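Local structure of basic helix-loop-helix, putative, expressed (Oryza sativa subsp. japonica, 5LW0) at residues I58-V63 against E92-K97; R74-D79 against R103-V108. The protein binds ADP-ribose through its macrodomain, the part described here, and probably acts in ADP-ribosylation-linked processes such as DNA interstrand crosslink repair. All blocks are in the same frame, centred on the assembly; numbering follows the deposited sequence.

Contact 1: residues I58-V63 against E92-K97; sequences IIVDAV and EKAAKK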
loop_
_atom_site.group_PDB
_atom_site.type_symbol
_atom_site.label_atom_id
_atom_site.label_comp_id
_atom_site.label_asym_id
_atom_site.label_seq_id
_atom_site.Cartn_x
_atom_site.Cartn_y
_atom_site.Cartn_z
ATOM N N ILE A 58 -11.846 -2.147 7.313
ATOM C CA ILE A 58 -11.346 -0.799 7.019
ATOM C C ILE A 58 -10.879 -0.666 5.547
ATOM O O ILE A 58 -11.203 0.319 4.883
ATOM C CB ILE A 58 -10.246 -0.407 8.004
ATOM C CG1 ILE A 58 -10.893 -0.187 9.366
ATOM C CG2 ILE A 58 -9.490 0.855 7.573
ATOM C CD1 ILE A 58 -9.915 -0.044 10.480
ATOM N N ILE A 59 -10.183 -1.695 5.057
ATOM C CA ILE A 59 -9.739 -1.702 3.639
ATOM C C ILE A 59 -10.945 -1.525 2.717
ATOM O O ILE A 59 -10.967 -0.671 1.811
ATOM C CB ILE A 59 -8.987 -3.021 3.266
ATOM C CG1 ILE A 59 -7.602 -3.069 3.917
ATOM C CG2 ILE A 59 -8.778 -3.102 1.750
ATOM C CD1 ILE A 59 -6.974 -4.431 3.979
ATOM N N VAL A 60 -11.948 -2.351 2.905
ATOM C CA VAL A 60 -13.094 -2.350 2.021
ATOM C C VAL A 60 -13.897 -1.063 2.111
ATOM O O VAL A 60 -14.344 -0.508 1.105
ATOM C CB VAL A 60 -13.968 -3.606 2.239
ATOM C CG1 VAL A 60 -15.276 -3.480 1.579
ATOM C CG2 VAL A 60 -13.234 -4.872 1.776
ATOM N N ASP A 61 -14.033 -0.513 3.304
ATOM C CA ASP A 61 -14.674 0.805 3.426
ATOM C C ASP A 61 -13.889 1.922 2.789
ATOM O O ASP A 61 -14.463 2.782 2.140
ATOM C CB ASP A 61 -14.967 1.115 4.876
ATOM C CG ASP A 61 -16.165 0.279 5.426
ATOM O OD1 ASP A 61 -16.968 -0.314 4.627
ATOM O OD2 ASP A 61 -16.281 0.158 6.640
ATOM N N ALA A 62 -12.560 1.922 2.952
ATOM C CA ALA A 62 -11.711 2.983 2.355
ATOM C C ALA A 62 -11.717 2.890 0.816
ATOM O O ALA A 62 -11.737 3.894 0.114
ATOM C CB ALA A 62 -10.264 2.872 2.856
ATOM N N VAL A 63 -11.696 1.668 0.325
ATOM C CA VAL A 63 -11.747 1.428 -1.136
ATOM C C VAL A 63 -13.097 1.885 -1.696
ATOM O O VAL A 63 -13.155 2.610 -2.686
ATOM C CB VAL A 63 -11.499 -0.063 -1.443
ATOM C CG1 VAL A 63 -11.919 -0.384 -2.849
ATOM C CG2 VAL A 63 -10.025 -0.399 -1.195
ATOM N N GLU A 92 -14.242 -11.604 0.737
ATOM C CA GLU A 92 -15.583 -11.901 1.270
ATOM C C GLU A 92 -16.358 -10.607 1.496
ATOM O O GLU A 92 -17.500 -10.455 1.053
ATOM C CB GLU A 92 -15.465 -12.576 2.630
ATOM C CG GLU A 92 -15.181 -14.033 2.637
ATOM C CD GLU A 92 -14.987 -14.572 4.060
ATOM O OE1 GLU A 92 -15.088 -13.780 5.027
ATOM O OE2 GLU A 92 -14.736 -15.784 4.206
ATOM N N LYS A 93 -15.671 -9.639 2.073
ATOM C CA LYS A 93 -16.280 -8.371 2.391
ATOM C C LYS A 93 -16.516 -7.504 1.168
ATOM O O LYS A 93 -17.540 -6.812 1.092
ATOM C CB LYS A 93 -15.481 -7.646 3.448
ATOM C CG LYS A 93 -15.463 -8.454 4.758
ATOM C CD LYS A 93 -14.542 -7.894 5.791
ATOM C CE LYS A 93 -14.653 -8.779 7.049
ATOM N NZ LYS A 93 -13.875 -8.275 8.185
ATOM N N ALA A 94 -15.590 -7.536 0.185
ATOM C CA ALA A 94 -15.799 -6.788 -0.992
ATOM C C ALA A 94 -17.005 -7.285 -1.777
ATOM O O ALA A 94 -17.736 -6.499 -2.343
ATOM C CB ALA A 94 -14.563 -6.826 -1.862
ATOM N N ALA A 95 -17.186 -8.596 -1.809
ATOM C CA ALA A 95 -18.363 -9.189 -2.451
ATOM C C ALA A 95 -19.683 -8.771 -1.726
ATOM O O ALA A 95 -20.627 -8.379 -2.370
ATOM C CB ALA A 95 -18.233 -10.684 -2.509
ATOM N N LYS A 96 -19.692 -8.813 -0.414
ATOM C CA LYS A 96 -20.864 -8.359 0.359
ATOM C C LYS A 96 -21.199 -6.920 0.082
ATOM O O LYS A 96 -22.363 -6.563 -0.023
ATOM C CB LYS A 96 -20.632 -8.547 1.850
ATOM C CG LYS A 96 -20.696 -9.994 2.289
ATOM C CD LYS A 96 -20.884 -10.110 3.814
ATOM C CE LYS A 96 -19.755 -10.927 4.463
ATOM N NZ LYS A 96 -19.918 -12.397 4.266
ATOM N N LYS A 97 -20.176 -6.077 -0.024
ATOM C CA LYS A 97 -20.352 -4.640 -0.241
ATOM C C LYS A 97 -20.543 -4.275 -1.686
ATOM O O LYS A 97 -20.692 -3.091 -2.027
ATOM C CB LYS A 97 -19.141 -3.881 0.292
ATOM C CG LYS A 97 -19.153 -3.607 1.773
ATOM C CD LYS A 97 -18.527 -2.231 2.086
ATOM C CE LYS A 97 -19.441 -1.062 1.744
ATOM N NZ LYS A 97 -18.880 0.209 2.275
#
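Lys-97 reaches back to helix 52-69 to form a salt bridge with Asp-61, its NZ lying 3.1 Å from Asp-61 OD1. The two side chains meet at about a right angle, and the ammonium comes to the anti side of OD1, 30° out of the carboxylate plane. The Lys-97 chain slides past Val-60 in the opposite direction; chi2 of -144° sets CD 3.5 Å from Val-60 CG1, and a second bend at chi3 (75°) places CE. An alanine in place of Asp-61 would probably leave the Lys-97 ammonium without its carboxylate mate and let the end of that chain swing into solvent. The second methyl of Val-60, CG2, packs 3.9 Å from Lys-93 CB and 4.3 Å from Ala-94 CB. Beyond CG the Lys-93 chain runs extended, away from Val-60, to a salt bridge with Asp-57 and a hydrogen bond with Ser-56. Ile-99 of the following loop touches Val-60 and Ala-94, and Val-90 adds to the apolar seam. Val-60 packed against Ala-94 and aliphatic lysine carbons, with lysine-aspartate salt bridges beside it, makes this a surface helix-helix packing between helices 52-69 and 85-96 of the macrodomain.

Contact 2: residues R74-D79 against R103-V108; sequences RLVLVD and RFFTFV. With AR6 ([(2R,3S,4R,5R)-5-(6-aminopurin-9-yl)-3,4-dihydroxy-oxolan-2-yl]methyl [hydroxy-[[(2R,3S,4R,5S)-3,4,5-trihydroxyoxolan-2-yl]methoxy]phosphoryl] hydrogen phosphate), chain C.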
loop_
_atom_site.group_PDB
_atom_site.type_symbol
_atom_site.label_atom_id
_atom_site.label_comp_id
_atom_site.label_asym_id
_atom_site.label_seq_id
_atom_site.Cartn_x
_atom_site.Cartn_y
_atom_site.Cartn_z
ATOM N N ARG A 74 -7.768 2.196 -10.637
ATOM C CA ARG A 74 -7.910 0.812 -10.277
ATOM C C ARG A 74 -7.013 0.531 -9.083
ATOM O O ARG A 74 -5.886 1.009 -9.023
ATOM C CB ARG A 74 -7.521 -0.085 -11.475
ATOM C CG ARG A 74 -7.743 -1.546 -11.250
ATOM C CD ARG A 74 -7.517 -2.337 -12.579
ATOM N NE ARG A 74 -6.126 -2.263 -13.031
ATOM C CZ ARG A 74 -5.605 -3.047 -13.960
ATOM N NH1 ARG A 74 -6.375 -4.028 -14.485
ATOM N NH2 ARG A 74 -4.294 -2.936 -14.274
ATOM N N LEU A 75 -7.543 -0.235 -8.128
ATOM C CA LEU A 75 -6.854 -0.514 -6.868
ATOM C C LEU A 75 -6.698 -2.011 -6.705
ATOM O O LEU A 75 -7.645 -2.740 -6.854
ATOM C CB LEU A 75 -7.681 0.031 -5.698
ATOM C CG LEU A 75 -8.005 1.536 -5.790
ATOM C CD1 LEU A 75 -8.982 1.943 -4.670
ATOM C CD2 LEU A 75 -6.767 2.344 -5.685
ATOM N N VAL A 76 -5.507 -2.451 -6.365
ATOM C CA VAL A 76 -5.220 -3.897 -6.285
ATOM C C VAL A 76 -4.510 -4.183 -4.920
ATOM O O VAL A 76 -3.449 -3.672 -4.666
ATOM C CB VAL A 76 -4.320 -4.400 -7.430
ATOM C CG1 VAL A 76 -4.112 -5.893 -7.300
ATOM C CG2 VAL A 76 -4.894 -4.058 -8.764
ATOM N N LEU A 77 -5.182 -4.954 -4.053
ATOM C CA LEU A 77 -4.614 -5.399 -2.802
ATOM C C LEU A 77 -3.768 -6.649 -3.062
ATOM O O LEU A 77 -4.299 -7.655 -3.573
ATOM C CB LEU A 77 -5.703 -5.656 -1.758
ATOM C CG LEU A 77 -5.221 -6.304 -0.426
ATOM C CD1 LEU A 77 -4.309 -5.363 0.376
ATOM C CD2 LEU A 77 -6.411 -6.715 0.365
ATOM N N VAL A 78 -2.513 -6.607 -2.679
ATOM C CA VAL A 78 -1.619 -7.706 -2.927
ATOM C C VAL A 78 -1.104 -8.313 -1.627
ATOM O O VAL A 78 -0.863 -7.610 -0.648
ATOM C CB VAL A 78 -0.436 -7.304 -3.822
ATOM C CG1 VAL A 78 -0.950 -6.826 -5.172
ATOM C CG2 VAL A 78 0.439 -6.257 -3.147
ATOM N N ASP A 79 -0.912 -9.639 -1.653
ATOM C CA ASP A 79 -0.207 -10.338 -0.558
ATOM C C ASP A 79 0.547 -11.510 -1.206
ATOM O O ASP A 79 0.195 -11.985 -2.300
ATOM C CB ASP A 79 -1.170 -10.788 0.545
ATOM C CG ASP A 79 -0.461 -11.025 1.915
ATOM O OD1 ASP A 79 0.755 -10.721 2.004
ATOM O OD2 ASP A 79 -1.138 -11.561 2.890
ATOM N N ARG A 103 -12.651 -2.386 -10.739
ATOM C CA ARG A 103 -11.938 -1.234 -10.209
ATOM C C ARG A 103 -11.156 -1.596 -8.940
ATOM O O ARG A 103 -10.265 -0.876 -8.587
ATOM C CB ARG A 103 -12.925 -0.116 -9.925
ATOM C CG ARG A 103 -13.747 0.227 -11.157
ATOM C CD ARG A 103 -14.478 1.513 -11.015
ATOM N NE ARG A 103 -13.461 2.469 -10.998
ATOM C CZ ARG A 103 -13.490 3.560 -10.329
ATOM N NH1 ARG A 103 -14.620 3.950 -9.645
ATOM N NH2 ARG A 103 -12.423 4.286 -10.368
ATOM N N PHE A 104 -11.572 -2.655 -8.235
ATOM C CA PHE A 104 -10.789 -3.196 -7.099
ATOM C C PHE A 104 -10.787 -4.703 -7.171
ATOM O O PHE A 104 -11.856 -5.351 -7.376
ATOM C CB PHE A 104 -11.431 -2.806 -5.746
ATOM C CG PHE A 104 -10.822 -3.509 -4.574
ATOM C CD1 PHE A 104 -9.548 -3.160 -4.169
ATOM C CD2 PHE A 104 -11.436 -4.632 -4.028
ATOM C CE1 PHE A 104 -8.920 -3.865 -3.153
ATOM C CE2 PHE A 104 -10.808 -5.365 -3.029
ATOM C CZ PHE A 104 -9.535 -4.975 -2.605
ATOM N N PHE A 105 -9.628 -5.297 -6.952
ATOM C CA PHE A 105 -9.525 -6.702 -6.757
ATOM C C PHE A 105 -8.324 -7.061 -5.930
ATOM O O PHE A 105 -7.469 -6.218 -5.704
ATOM C CB PHE A 105 -9.598 -7.498 -8.058
ATOM C CG PHE A 105 -8.646 -7.084 -9.094
ATOM C CD1 PHE A 105 -7.341 -7.580 -9.123
ATOM C CD2 PHE A 105 -9.047 -6.215 -10.087
ATOM C CE1 PHE A 105 -6.473 -7.249 -10.156
ATOM C CE2 PHE A 105 -8.178 -5.843 -11.097
ATOM C CZ PHE A 105 -6.870 -6.359 -11.122
ATOM N N THR A 106 -8.268 -8.313 -5.469
ATOM C CA THR A 106 -7.078 -8.811 -4.725
ATOM C C THR A 106 -6.206 -9.591 -5.691
ATOM O O THR A 106 -6.696 -10.110 -6.724
ATOM C CB THR A 106 -7.465 -9.710 -3.567
ATOM O OG1 THR A 106 -8.083 -10.926 -4.044
ATOM C CG2 THR A 106 -8.377 -9.010 -2.562
ATOM N N PHE A 107 -4.937 -9.749 -5.353
ATOM C CA PHE A 107 -3.995 -10.399 -6.247
ATOM C C PHE A 107 -2.903 -11.007 -5.411
ATOM O O PHE A 107 -2.348 -10.359 -4.561
ATOM C CB PHE A 107 -3.432 -9.386 -7.234
ATOM C CG PHE A 107 -2.660 -9.987 -8.404
ATOM C CD1 PHE A 107 -3.290 -10.439 -9.504
ATOM C CD2 PHE A 107 -1.268 -10.021 -8.357
ATOM C CE1 PHE A 107 -2.541 -10.914 -10.595
ATOM C CE2 PHE A 107 -0.527 -10.468 -9.428
ATOM C CZ PHE A 107 -1.176 -10.987 -10.499
ATOM N N VAL A 108 -2.580 -12.263 -5.706
ATOM C CA VAL A 108 -1.468 -12.957 -5.024
ATOM C C VAL A 108 -0.169 -12.716 -5.755
ATOM O O VAL A 108 -0.035 -12.999 -6.966
ATOM C CB VAL A 108 -1.702 -14.466 -4.969
ATOM C CG1 VAL A 108 -0.531 -15.157 -4.222
ATOM C CG2 VAL A 108 -2.993 -14.779 -4.316
HETATM N N1 AR6 C . 4.743 -8.440 -1.603
HETATM C C2 AR6 C . 3.460 -8.320 -1.201
HETATM N N3 AR6 C . 3.076 -8.323 0.061
HETATM C C4 AR6 C . 3.998 -8.453 1.065
HETATM C C5 AR6 C . 5.391 -8.554 0.754
HETATM C C6 AR6 C . 5.752 -8.537 -0.673
HETATM N N6 AR6 C . 6.995 -8.610 -1.085
HETATM N N7 AR6 C . 6.084 -8.663 1.984
HETATM C C8 AR6 C . 5.148 -8.569 2.957
HETATM N N9 AR6 C . 3.884 -8.432 2.414
HETATM P PA AR6 C . 4.473 -5.486 6.871
HETATM P PB AR6 C . 3.234 -3.497 8.711
HETATM C "C1'" AR6 C . 2.626 -8.196 3.088
HETATM O O1A AR6 C . 4.929 -6.264 8.124
HETATM O O1B AR6 C . 2.498 -4.548 9.507
HETATM C C1D AR6 C . 8.225 -2.930 8.032
HETATM O O1D AR6 C . 9.413 -3.680 7.902
HETATM C "C2'" AR6 C . 2.389 -8.894 4.422
HETATM O "O2'" AR6 C . 2.076 -10.313 4.275
HETATM O O2A AR6 C . 5.433 -5.241 5.770
HETATM O O2B AR6 C . 2.547 -2.212 8.356
HETATM C C2D AR6 C . 8.587 -1.447 8.340
HETATM O O2D AR6 C . 10.044 -1.287 8.584
HETATM C "C3'" AR6 C . 1.290 -8.036 5.000
HETATM O "O3'" AR6 C . -0.024 -8.449 4.536
HETATM O O3A AR6 C . 3.834 -4.055 7.314
HETATM C C3D AR6 C . 7.765 -1.084 9.545
HETATM O O3D AR6 C . 8.700 -1.022 10.661
HETATM C "C4'" AR6 C . 1.610 -6.627 4.465
HETATM O "O4'" AR6 C . 2.583 -6.787 3.458
HETATM C C4D AR6 C . 6.763 -2.249 9.723
HETATM O O4D AR6 C . 7.314 -3.419 9.073
HETATM C "C5'" AR6 C . 2.143 -5.682 5.513
HETATM O "O5'" AR6 C . 3.162 -6.304 6.321
HETATM C C5D AR6 C . 5.398 -2.033 9.078
HETATM O O5D AR6 C . 4.571 -3.126 9.537
#
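Phe-105 lies beside Val-76 on the face of the sheet that also carries Val-78 and Phe-107. Its CB leaves strand 104-108 on that face, and chi1 of 53° sets CG between the backbone N and the carbonyl carbon; the end of the side chain comes nearer strand 74-79. From CG the ring divides: CD1 comes to 4.1 Å from Val-76 CG1, and CE1 to 3.8 Å from Val-76 CG2. That CG2 methyl sits over one face in a CH-pi contact, 4.1 Å from the ring centroid. On the other branch CE2 meets Arg-74 CD at 3.9 Å, while CZ, at the tip, touches both Val-76 CG2 and Arg-74 NH1. The Arg-74 contacts rest on one of two modelled conformers and are tentative; in it, NE is hydrogen-bonded to Thr-37 OG1. Beneath the side chains the strands pair in parallel register. Phe-105 uses both backbone groups, its N donating to Leu-75 O and its O accepting from Leu-77 N. On the other face Phe-104 presents its edge, CE1, to Leu-77 CB at 3.9 Å. The strand ends at Asp-79, whose OD1 accepts a 2.7 Å hydrogen bond from O2' of ADP-ribose, with a weak one from O3', while OD2 is held by Ser-84. Apolar pairing thus gives way to a carboxylate at the strand's C-terminal end that binds hydroxyls of the adenosine ribose and probably helps recognise it.

Overall arrangement
From the N terminus, strand 37-40 leads into helix 52-69, which carries 58-63, and then into strand 74-79. Helix 85-96 follows, and with 92-97 contact 1 closes a loop of 28 residues that includes strand 74-79. The chain then enters strand 104-108, where contact 2 closes a loop of 23 residues around helix 85-96. The four segments alternate along the chain, so the two closures cross. Contact 2 completes a beta-alpha-beta unit at one margin of the six-stranded sheet, and contact 1 joins the helices packed on it. They meet directly where Val-63 and Ala-94 press on Phe-104, with Val-63 also reaching Leu-75.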